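Local structure of RBSTP2229 gene product (Geobacillus stearothermophilus, 1T6A) at residues T49-I52 with L57-Q60; R64-M69 with K95-E100; S72-T75 with T80-D83; G111-H114 with T120-F123. The protein is of unknown function; it belongs to the DUF1885 family and folds into two antiparallel sheets and two helices. One frame throughout, in Å; residues are numbered along the deposited sequence. Where two conformers were deposited one is given.

Contact 1 (T49-I52 with L57-Q60); sequences TVRI and LYLQ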
loop_
_atom_site.group_PDB
_atom_site.type_symbol
_atom_site.label_atom_id
_atom_site.label_comp_id
_atom_site.label_asym_id
_atom_site.label_seq_id
_atom_site.Cartn_x
_atom_site.Cartn_y
_atom_site.Cartn_z
ATOM N N THR A 49 -0.920 -8.260 -8.935
ATOM C CA THR A 49 -0.770 -7.789 -10.306
ATOM C C THR A 49 -2.159 -7.776 -10.939
ATOM O O THR A 49 -2.897 -8.731 -10.792
ATOM C CB THR A 49 0.125 -8.782 -11.081
ATOM O OG1 THR A 49 1.414 -8.873 -10.451
ATOM C CG2 THR A 49 0.409 -8.274 -12.490
ATOM N N VAL A 50 -2.496 -6.701 -11.649
ATOM C CA VAL A 50 -3.808 -6.527 -12.259
ATOM C C VAL A 50 -3.805 -6.871 -13.761
ATOM O O VAL A 50 -2.983 -6.360 -14.527
ATOM C CB VAL A 50 -4.292 -5.071 -12.091
ATOM C CG1 VAL A 50 -5.644 -4.846 -12.777
ATOM C CG2 VAL A 50 -4.395 -4.708 -10.624
ATOM N N ARG A 51 -4.737 -7.734 -14.171
ATOM C CA ARG A 51 -5.045 -7.941 -15.590
ATOM C C ARG A 51 -6.564 -7.872 -15.847
ATOM O O ARG A 51 -7.381 -8.119 -14.956
ATOM C CB ARG A 51 -4.440 -9.269 -16.073
ATOM C CG ARG A 51 -5.418 -10.274 -16.699
ATOM C CD ARG A 51 -4.894 -11.709 -16.751
ATOM N NE ARG A 51 -5.968 -12.672 -17.032
ATOM C CZ ARG A 51 -6.332 -13.688 -16.236
ATOM N NH1 ARG A 51 -5.732 -13.914 -15.065
ATOM N NH2 ARG A 51 -7.323 -14.488 -16.619
ATOM N N ILE A 52 -6.926 -7.509 -17.070
ATOM C CA ILE A 52 -8.316 -7.468 -17.490
ATOM C C ILE A 52 -8.558 -8.526 -18.561
ATOM O O ILE A 52 -7.798 -8.622 -19.523
ATOM C CB ILE A 52 -8.696 -6.081 -18.008
ATOM C CG1 ILE A 52 -10.187 -6.038 -18.319
ATOM C CG2 ILE A 52 -7.887 -5.716 -19.270
ATOM C CD1 ILE A 52 -10.682 -4.683 -18.598
ATOM N N LEU A 57 -11.743 -7.579 -13.937
ATOM C CA LEU A 57 -10.369 -7.357 -13.452
ATOM C C LEU A 57 -9.911 -8.489 -12.555
ATOM O O LEU A 57 -10.564 -8.770 -11.556
ATOM C CB LEU A 57 -10.296 -6.033 -12.701
ATOM C CG LEU A 57 -10.412 -4.802 -13.597
ATOM C CD1 LEU A 57 -10.750 -3.568 -12.788
ATOM C CD2 LEU A 57 -9.123 -4.564 -14.402
ATOM N N TYR A 58 -8.823 -9.159 -12.905
ATOM C CA TYR A 58 -8.278 -10.219 -12.076
ATOM C C TYR A 58 -7.014 -9.746 -11.380
ATOM O O TYR A 58 -6.076 -9.278 -12.017
ATOM C CB TYR A 58 -7.982 -11.491 -12.875
ATOM C CG TYR A 58 -9.222 -12.119 -13.445
ATOM C CD1 TYR A 58 -9.967 -13.032 -12.709
ATOM C CD2 TYR A 58 -9.678 -11.759 -14.706
ATOM C CE1 TYR A 58 -11.138 -13.589 -13.227
ATOM C CE2 TYR A 58 -10.833 -12.315 -15.238
ATOM C CZ TYR A 58 -11.562 -13.212 -14.492
ATOM O OH TYR A 58 -12.706 -13.727 -15.029
ATOM N N LEU A 59 -7.022 -9.838 -10.059
ATOM C CA LEU A 59 -5.847 -9.572 -9.245
ATOM C C LEU A 59 -5.177 -10.902 -8.944
ATOM O O LEU A 59 -5.807 -11.801 -8.395
ATOM C CB LEU A 59 -6.235 -8.852 -7.947
ATOM C CG LEU A 59 -6.461 -7.336 -8.041
ATOM C CD1 LEU A 59 -7.526 -6.984 -9.036
ATOM C CD2 LEU A 59 -6.817 -6.755 -6.669
ATOM N N GLN A 60 -3.904 -11.027 -9.312
ATOM C CA GLN A 60 -3.115 -12.217 -9.022
ATOM C C GLN A 60 -2.151 -11.921 -7.870
ATOM O O GLN A 60 -1.358 -10.990 -7.926
ATOM C CB GLN A 60 -2.339 -12.678 -10.275
ATOM C CG GLN A 60 -1.458 -13.932 -10.055
ATOM C CD GLN A 60 -0.616 -14.306 -11.290
ATOM O OE1 GLN A 60 0.352 -13.610 -11.625
ATOM N NE2 GLN A 60 -0.989 -15.396 -11.961
HETATM O O HOH W 1 1.331 -10.897 -8.663
#
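Thr49 and Gln60 exchange backbone hydrogen bonds at one end of an antiparallel beta hairpin formed by strands 48-53 and 56-61, the first two strands of a four-stranded sheet. Thr49 N reaches Gln60 O at 2.9 Å, and Gln60 N returns to Thr49 O. Arg51 and Tyr58 form the second hydrogen-bonded pair; the shorter of its bonds, from Tyr58 N to Arg51 O, measures 2.7 Å. The non-hydrogen-bonded pairs Val50-Leu59 and Ile52-Leu57 lie between and beyond these. Their side chains share one face, where Leu57 CD2 is met at 3.9 Å by both Val50 CG1 and Ile52 CB. Val50 reaches Leu57 with one methyl and Leu59 with the other, because CG1 stands anti to the backbone N (chi1 178°) and CG2 lies beside that N. Leu59 is buried further by Phe46, Tyr48, Met69 and Ile71.

On the face of Thr49, Arg51, Tyr58 and Gln60, one conformer of Arg51 lays its guanidinium loosely over Tyr58, planes 12° apart; a second conformer makes this overlap doubtful. Tyr58 CD2 lies over the middle of the guanidinium. Strand 68-76 flanks strand 56-61 and bonds to the backbones of Leu57 and Leu59. At the Thr49 end, a water accepts from Thr49 OG1 at 2.7 Å and donates to Gln60 O, so that this carbonyl receives both the water and Thr49 N.

Contact 2 (R64-M69 with K95-E100); sequences RLYKGM and KGKANE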
loop_
_atom_site.group_PDB
_atom_site.type_symbol
_atom_site.label_atom_id
_atom_site.label_comp_id
_atom_site.label_asym_id
_atom_site.label_seq_id
_atom_site.Cartn_x
_atom_site.Cartn_y
_atom_site.Cartn_z
ATOM N N ARG A 64 2.988 -17.053 -1.777
ATOM C CA ARG A 64 2.098 -18.100 -1.258
ATOM C C ARG A 64 0.953 -17.548 -0.391
ATOM O O ARG A 64 -0.066 -18.218 -0.197
ATOM C CB ARG A 64 2.912 -19.139 -0.456
ATOM C CG ARG A 64 3.323 -18.710 0.972
ATOM C CD ARG A 64 4.471 -19.543 1.633
ATOM N NE ARG A 64 5.254 -18.752 2.609
ATOM C CZ ARG A 64 6.112 -17.770 2.288
ATOM N NH1 ARG A 64 6.328 -17.448 1.013
ATOM N NH2 ARG A 64 6.761 -17.095 3.244
ATOM N N LEU A 65 1.114 -16.331 0.118
ATOM C CA LEU A 65 0.169 -15.785 1.097
ATOM C C LEU A 65 -1.067 -15.111 0.502
ATOM O O LEU A 65 -2.023 -14.822 1.227
ATOM C CB LEU A 65 0.895 -14.827 2.037
ATOM C CG LEU A 65 2.014 -15.494 2.850
ATOM C CD1 LEU A 65 2.681 -14.505 3.734
ATOM C CD2 LEU A 65 1.461 -16.640 3.672
ATOM N N TYR A 66 -1.047 -14.887 -0.809
ATOM C CA TYR A 66 -2.130 -14.221 -1.521
ATOM C C TYR A 66 -2.439 -14.966 -2.820
ATOM O O TYR A 66 -1.564 -15.112 -3.671
ATOM C CB TYR A 66 -1.729 -12.775 -1.850
ATOM C CG TYR A 66 -1.365 -11.946 -0.636
ATOM C CD1 TYR A 66 -2.354 -11.465 0.214
ATOM C CD2 TYR A 66 -0.038 -11.684 -0.311
ATOM C CE1 TYR A 66 -2.049 -10.736 1.327
ATOM C CE2 TYR A 66 0.288 -10.929 0.821
ATOM C CZ TYR A 66 -0.728 -10.466 1.635
ATOM O OH TYR A 66 -0.453 -9.734 2.749
ATOM N N LYS A 67 -3.676 -15.435 -2.975
ATOM C CA LYS A 67 -4.088 -16.073 -4.224
ATOM C C LYS A 67 -4.585 -15.060 -5.244
ATOM O O LYS A 67 -4.063 -14.990 -6.361
ATOM C CB LYS A 67 -5.167 -17.111 -3.978
ATOM C CG LYS A 67 -5.528 -17.879 -5.247
ATOM C CD LYS A 67 -6.207 -19.221 -4.936
ATOM C CE LYS A 67 -6.727 -19.891 -6.206
ATOM N NZ LYS A 67 -8.128 -20.351 -6.023
ATOM N N GLY A 68 -5.599 -14.290 -4.860
ATOM C CA GLY A 68 -6.162 -13.273 -5.715
ATOM C C GLY A 68 -7.656 -13.034 -5.521
ATOM O O GLY A 68 -8.301 -13.582 -4.619
HETATM N N MSE A 69 -8.196 -12.191 -6.390
HETATM C CA MSE A 69 -9.624 -11.917 -6.421
HETATM C C MSE A 69 -10.016 -11.362 -7.793
HETATM O O MSE A 69 -9.151 -11.053 -8.619
HETATM C CB MSE A 69 -9.988 -10.903 -5.317
HETATM C CG MSE A 69 -9.497 -9.486 -5.566
HETATM SE SE MSE A 69 -9.595 -8.293 -3.995
HETATM C CE MSE A 69 -8.077 -9.020 -2.973
ATOM N N LYS A 95 -8.631 -12.029 2.025
ATOM C CA LYS A 95 -9.866 -11.567 2.628
ATOM C C LYS A 95 -9.665 -10.171 3.213
ATOM O O LYS A 95 -10.477 -9.281 2.995
ATOM C CB LYS A 95 -10.350 -12.513 3.731
ATOM C CG LYS A 95 -10.875 -13.861 3.218
ATOM C CD LYS A 95 -11.265 -14.782 4.399
ATOM C CE LYS A 95 -11.475 -16.232 3.992
ATOM N NZ LYS A 95 -10.388 -16.730 3.096
ATOM N N GLY A 96 -8.588 -10.004 3.971
ATOM C CA GLY A 96 -8.234 -8.722 4.532
ATOM C C GLY A 96 -8.025 -7.657 3.473
ATOM O O GLY A 96 -8.544 -6.547 3.602
ATOM N N LYS A 97 -7.299 -7.983 2.407
ATOM C CA LYS A 97 -7.064 -6.999 1.364
ATOM C C LYS A 97 -8.360 -6.613 0.662
ATOM O O LYS A 97 -8.579 -5.436 0.386
ATOM C CB LYS A 97 -6.032 -7.481 0.355
ATOM C CG LYS A 97 -4.654 -7.695 0.948
ATOM C CD LYS A 97 -4.029 -6.382 1.382
ATOM C CE LYS A 97 -2.638 -6.610 1.901
ATOM N NZ LYS A 97 -2.682 -6.997 3.279
ATOM N N ALA A 98 -9.246 -7.579 0.440
ATOM C CA ALA A 98 -10.523 -7.300 -0.214
ATOM C C ALA A 98 -11.340 -6.398 0.683
ATOM O O ALA A 98 -11.970 -5.469 0.210
ATOM C CB ALA A 98 -11.314 -8.609 -0.521
ATOM N N ASN A 99 -11.328 -6.672 1.980
ATOM C CA ASN A 99 -12.049 -5.830 2.930
ATOM C C ASN A 99 -11.515 -4.394 2.890
ATOM O O ASN A 99 -12.292 -3.453 2.829
ATOM C CB ASN A 99 -11.919 -6.384 4.355
ATOM C CG ASN A 99 -12.901 -7.489 4.650
ATOM O OD1 ASN A 99 -13.962 -7.587 4.020
ATOM N ND2 ASN A 99 -12.560 -8.335 5.630
ATOM N N GLU A 100 -10.190 -4.244 2.880
ATOM C CA GLU A 100 -9.547 -2.925 2.843
ATOM C C GLU A 100 -9.921 -2.134 1.580
ATOM O O GLU A 100 -10.290 -0.975 1.651
ATOM C CB GLU A 100 -8.020 -3.070 2.920
ATOM C CG GLU A 100 -7.531 -3.467 4.299
ATOM C CD GLU A 100 -6.142 -4.096 4.304
ATOM O OE1 GLU A 100 -5.306 -3.746 3.445
ATOM O OE2 GLU A 100 -5.878 -4.935 5.198
#
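Tyr66 brings its ring and hydroxyl up to the Lys97 side chain, the first point at which the turn leading into strand 68-76 meets helix 92-109. The tyrosine ring approaches the lysine at an oblique angle, with CE1 4.0 Å from Lys97 CG. Two bends in the lysine chain, at chi2 (-67°) and chi4 (-84°), bring its end round to the hydroxyl. Tyr66 OH lies 3.6 Å from Lys97 NZ, an approach without a hydrogen bond, and 3.9 Å from Lys97 CE.

Lys67 and Gly68 link the turn to the helix through their backbone N atoms, both bonded to Asp94 OD2. Strand 68-76 then begins, and selenomethionine Met69 points its side chain toward the helix. Its chain is bent at chi3, which brings the terminal methyl close to the backbone of Ala98: CE is 3.9 Å from Ala98 N and 4.2 Å from Lys97 CB. The selenium rests against the small Ala98 side chain, SE to CB 3.9 Å. Tyr48 and Ile84 also touch Met69, extending the apolar contact to other strands of the sheet.

No hydrogen bond or salt bridge joins the two segments directly. The methyl and selenium of Met69 packed on Ala98, with the tyrosine beside the lysine chain, make up the direct contact, which therefore relies mainly on shape and dispersion.

Contact 3 (S72-T75 with T80-D83); sequences SVRT and TFID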
loop_
_atom_site.group_PDB
_atom_site.type_symbol
_atom_site.label_atom_id
_atom_site.label_comp_id
_atom_site.label_asym_id
_atom_site.label_seq_id
_atom_site.Cartn_x
_atom_site.Cartn_y
_atom_site.Cartn_z
ATOM N N SER A 72 -15.586 -6.909 -10.832
ATOM C CA SER A 72 -16.426 -6.653 -11.992
ATOM C C SER A 72 -17.535 -5.676 -11.674
ATOM O O SER A 72 -17.786 -5.341 -10.497
ATOM C CB SER A 72 -17.030 -7.971 -12.489
ATOM O OG SER A 72 -17.689 -8.663 -11.450
ATOM N N VAL A 73 -18.167 -5.180 -12.734
ATOM C CA VAL A 73 -19.304 -4.307 -12.623
ATOM C C VAL A 73 -20.565 -5.112 -12.950
ATOM O O VAL A 73 -20.578 -5.890 -13.886
ATOM C CB VAL A 73 -19.194 -3.120 -13.566
ATOM C CG1 VAL A 73 -20.412 -2.218 -13.453
ATOM C CG2 VAL A 73 -17.905 -2.349 -13.299
ATOM N N ARG A 74 -21.612 -4.909 -12.153
ATOM C CA ARG A 74 -22.880 -5.595 -12.310
ATOM C C ARG A 74 -23.978 -4.546 -12.384
ATOM O O ARG A 74 -23.928 -3.541 -11.662
ATOM C CB ARG A 74 -23.101 -6.531 -11.126
ATOM C CG ARG A 74 -24.372 -7.361 -11.171
ATOM C CD ARG A 74 -24.472 -8.334 -10.018
ATOM N NE ARG A 74 -25.431 -7.868 -9.026
ATOM C CZ ARG A 74 -25.176 -7.595 -7.753
ATOM N NH1 ARG A 74 -23.961 -7.717 -7.246
ATOM N NH2 ARG A 74 -26.166 -7.191 -6.975
ATOM N N THR A 75 -24.915 -4.719 -13.319
ATOM C CA THR A 75 -26.123 -3.896 -13.376
ATOM C C THR A 75 -27.359 -4.802 -13.241
ATOM O O THR A 75 -27.372 -5.930 -13.748
ATOM C CB THR A 75 -26.230 -3.125 -14.704
ATOM O OG1 THR A 75 -26.417 -4.059 -15.783
ATOM C CG2 THR A 75 -24.930 -2.333 -15.060
ATOM N N THR A 80 -26.494 -0.237 -10.069
ATOM C CA THR A 80 -25.137 -0.592 -10.473
ATOM C C THR A 80 -24.310 -0.932 -9.236
ATOM O O THR A 80 -24.416 -0.257 -8.198
ATOM C CB THR A 80 -24.478 0.551 -11.265
ATOM O OG1 THR A 80 -25.281 0.892 -12.417
ATOM C CG2 THR A 80 -23.151 0.123 -11.880
ATOM N N PHE A 81 -23.505 -1.976 -9.374
ATOM C CA PHE A 81 -22.730 -2.547 -8.299
ATOM C C PHE A 81 -21.290 -2.770 -8.730
ATOM O O PHE A 81 -21.023 -3.065 -9.916
ATOM C CB PHE A 81 -23.271 -3.926 -7.907
ATOM C CG PHE A 81 -24.720 -3.933 -7.507
ATOM C CD1 PHE A 81 -25.092 -3.993 -6.178
ATOM C CD2 PHE A 81 -25.705 -3.895 -8.472
ATOM C CE1 PHE A 81 -26.434 -4.031 -5.829
ATOM C CE2 PHE A 81 -27.034 -3.907 -8.124
ATOM C CZ PHE A 81 -27.397 -3.978 -6.810
ATOM N N ILE A 82 -20.371 -2.690 -7.767
ATOM C CA ILE A 82 -19.045 -3.268 -7.961
ATOM C C ILE A 82 -18.944 -4.521 -7.118
ATOM O O ILE A 82 -19.205 -4.475 -5.943
ATOM C CB ILE A 82 -17.943 -2.261 -7.626
ATOM C CG1 ILE A 82 -18.063 -1.056 -8.542
ATOM C CG2 ILE A 82 -16.577 -2.920 -7.783
ATOM C CD1 ILE A 82 -17.044 0.050 -8.265
ATOM N N ASP A 83 -18.617 -5.649 -7.745
ATOM C CA ASP A 83 -18.536 -6.937 -7.084
ATOM C C ASP A 83 -17.076 -7.305 -6.920
ATOM O O ASP A 83 -16.303 -7.160 -7.858
ATOM C CB ASP A 83 -19.168 -8.062 -7.918
ATOM C CG ASP A 83 -20.690 -8.072 -7.881
ATOM O OD1 ASP A 83 -21.283 -7.645 -6.872
ATOM O OD2 ASP A 83 -21.390 -8.500 -8.842
HETATM O O HOH W 2 -16.244 -10.045 -9.752
HETATM O O HOH W 3 -20.340 -8.906 -11.343
#
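The guanidinium of Arg74 lies flat on the ring of Phe81 within an antiparallel beta hairpin made by strands 68-76 and 79-85, the last two strands of the four-stranded sheet. The stack is close: the two planes are 21° apart, CZ is 3.8 Å from the ring centroid in a cation-pi arrangement, and NH2 sits over the middle of the ring. The same guanidinium turns an edge to Asp83, its plane 15° from that of the carboxylate. NH1 forms a salt bridge with OD1 at 2.7 Å and also donates to Asp83 OD2 at 3.1 Å. This second bond is nearly straight, with OD2 using its syn lone pair and lying in the guanidinium plane.

The torsions explain how one group can serve both partners. Arg74 sends CG away from its own backbone N (chi1 -178°) and then bends at chi3, folding the guanidinium over the neighbouring strand. Phe81 and Asp83, two residues apart on that strand, present a ring and a carboxylate on the same side of the sheet. In this conformer the two partners would oppose rotation of the guanidinium; a second deposited conformer of Arg74 suggests that the hold is not complete.

Backbone bonds of the hydrogen-bonded pairs Ser72-Asp83 and Arg74-Phe81 fix the register beneath. On the other face, Val73 CG1 is 3.9 Å from Thr80 CG2, while Ile82 packs on Leu105 and Leu109 of helix 92-109. A water bound to Ser72 OG donates to Asp83 OD2 at 2.7 Å, so OD2 receives both this water and Arg74 NH1.

Contact 4 (G111-H114 with T120-F123); sequences GELH and TMVF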
loop_
_atom_site.group_PDB
_atom_site.type_symbol
_atom_site.label_atom_id
_atom_site.label_comp_id
_atom_site.label_asym_id
_atom_site.label_seq_id
_atom_site.Cartn_x
_atom_site.Cartn_y
_atom_site.Cartn_z
ATOM N N GLY A 111 -22.475 4.952 -1.475
ATOM C CA GLY A 111 -23.346 3.827 -1.755
ATOM C C GLY A 111 -23.493 2.931 -0.543
ATOM O O GLY A 111 -23.254 3.347 0.595
ATOM N N GLU A 112 -23.878 1.688 -0.787
ATOM C CA GLU A 112 -24.154 0.741 0.277
ATOM C C GLU A 112 -23.255 -0.484 0.100
ATOM O O GLU A 112 -23.331 -1.168 -0.915
ATOM C CB GLU A 112 -25.628 0.362 0.228
ATOM C CG GLU A 112 -26.120 -0.457 1.402
ATOM C CD GLU A 112 -27.640 -0.622 1.393
ATOM O OE1 GLU A 112 -28.358 0.384 1.209
ATOM O OE2 GLU A 112 -28.112 -1.769 1.549
ATOM N N LEU A 113 -22.369 -0.710 1.065
ATOM C CA LEU A 113 -21.417 -1.808 1.032
ATOM C C LEU A 113 -21.943 -3.026 1.782
ATOM O O LEU A 113 -22.280 -2.938 2.949
ATOM C CB LEU A 113 -20.095 -1.370 1.676
ATOM C CG LEU A 113 -18.918 -2.339 1.576
ATOM C CD1 LEU A 113 -18.500 -2.546 0.132
ATOM C CD2 LEU A 113 -17.750 -1.762 2.356
ATOM N N HIS A 114 -21.991 -4.168 1.110
ATOM C CA HIS A 114 -22.361 -5.428 1.729
ATOM C C HIS A 114 -21.117 -6.295 1.774
ATOM O O HIS A 114 -20.705 -6.866 0.764
ATOM C CB HIS A 114 -23.482 -6.108 0.947
ATOM C CG HIS A 114 -24.582 -5.173 0.537
ATOM N ND1 HIS A 114 -24.660 -4.619 -0.726
ATOM C CD2 HIS A 114 -25.640 -4.686 1.227
ATOM C CE1 HIS A 114 -25.723 -3.834 -0.797
ATOM N NE2 HIS A 114 -26.333 -3.855 0.376
ATOM N N THR A 120 -23.330 -4.575 6.739
ATOM C CA THR A 120 -23.679 -3.565 5.757
ATOM C C THR A 120 -23.219 -2.189 6.263
ATOM O O THR A 120 -23.502 -1.823 7.396
ATOM C CB THR A 120 -25.201 -3.587 5.539
ATOM O OG1 THR A 120 -25.559 -4.783 4.834
ATOM C CG2 THR A 120 -25.653 -2.476 4.608
HETATM N N MSE A 121 -22.509 -1.433 5.431
HETATM C CA MSE A 121 -22.115 -0.062 5.779
HETATM C C MSE A 121 -22.684 0.927 4.737
HETATM O O MSE A 121 -22.503 0.740 3.534
HETATM C CB MSE A 121 -20.591 0.063 5.832
HETATM C CG MSE A 121 -19.866 -0.969 6.692
HETATM SE SE MSE A 121 -17.908 -0.746 6.567
HETATM C CE MSE A 121 -17.868 1.046 7.300
ATOM N N VAL A 122 -23.357 1.978 5.195
ATOM C CA VAL A 122 -23.962 2.971 4.298
ATOM C C VAL A 122 -23.169 4.281 4.272
ATOM O O VAL A 122 -22.935 4.891 5.308
ATOM C CB VAL A 122 -25.437 3.253 4.686
ATOM C CG1 VAL A 122 -26.051 4.342 3.815
ATOM C CG2 VAL A 122 -26.268 1.971 4.591
ATOM N N PHE A 123 -22.759 4.696 3.073
ATOM C CA PHE A 123 -22.071 5.969 2.849
ATOM C C PHE A 123 -22.932 6.931 2.025
ATOM O O PHE A 123 -22.962 6.843 0.799
ATOM C CB PHE A 123 -20.749 5.709 2.135
ATOM C CG PHE A 123 -19.811 4.857 2.913
ATOM C CD1 PHE A 123 -18.801 5.426 3.661
ATOM C CD2 PHE A 123 -19.942 3.472 2.910
ATOM C CE1 PHE A 123 -17.921 4.635 4.386
ATOM C CE2 PHE A 123 -19.070 2.678 3.641
ATOM C CZ PHE A 123 -18.059 3.262 4.372
#
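A two-stranded antiparallel hairpin near the C-terminus pairs strand 111-114 with strand 120-123, separate from the four-stranded sheet. Gly111 and Phe123 are joined by reciprocal backbone bonds; Phe123 N meets Gly111 O at 2.9 Å. Leu113 and Met121 repeat this pattern, while Glu112-Val122 and His114-Thr120 are the non-hydrogen-bonded pairs. Gly111 has positive phi (115°) at the start of its strand, a backbone conformation readily taken by glycine.

On the face carrying Glu112, His114, Thr120 and Val122, the glutamate chain rises from the sheet with its CG beside two residues of the partner strand, 3.8 Å from Thr120 CG2 and 4.0 Å from Val122 CG2. The contact to that strand is thus made mainly by the aliphatic part of the side chain. Its carboxylate accepts from His114, two residues on in the same strand, with His114 NE2 3.0 Å from Glu112 OE2. The carboxylate oxygen is met on its anti side, with the donor 31° out of the carboxylate plane. His114 also stands alongside Thr120: OG1 faces the ring edge, 3.6 Å from CD2.

The face carrying Leu113, Met121 and Phe123 is apolar. Across it, Leu113 CD2 and the selenium of selenomethionine Met121 approach at 4.3 Å. This face turns to helix 92-109, which runs directly into the hairpin: Leu113 packs on Ser102 and Ala106, and Phe123 on Ala106 and Lys107, laying the two strands against the helix's C-terminal part.

How the contacts relate
Contacts 1, 2 and 3 all reach the four-stranded antiparallel sheet. Contact 1 forms its first hairpin, whose strand 56-61 neighbours strand 68-76, shared by contacts 2 and 3. Contacts 1 and 2 have centres about 12 Å apart and touch directly, with a probable hydrogen bond from Leu59 N to Met69 O. Contact 3 falls between the segments of contact 2 in sequence, its centre about 19 Å away. Contact 4 comes last, in a separate hairpin following helix 92-109; its centre is about 14 Å from that of contact 3 and about 24 Å from that of contact 1. Helix 92-109 lies between the sheet and the C-terminal hairpin and touches both.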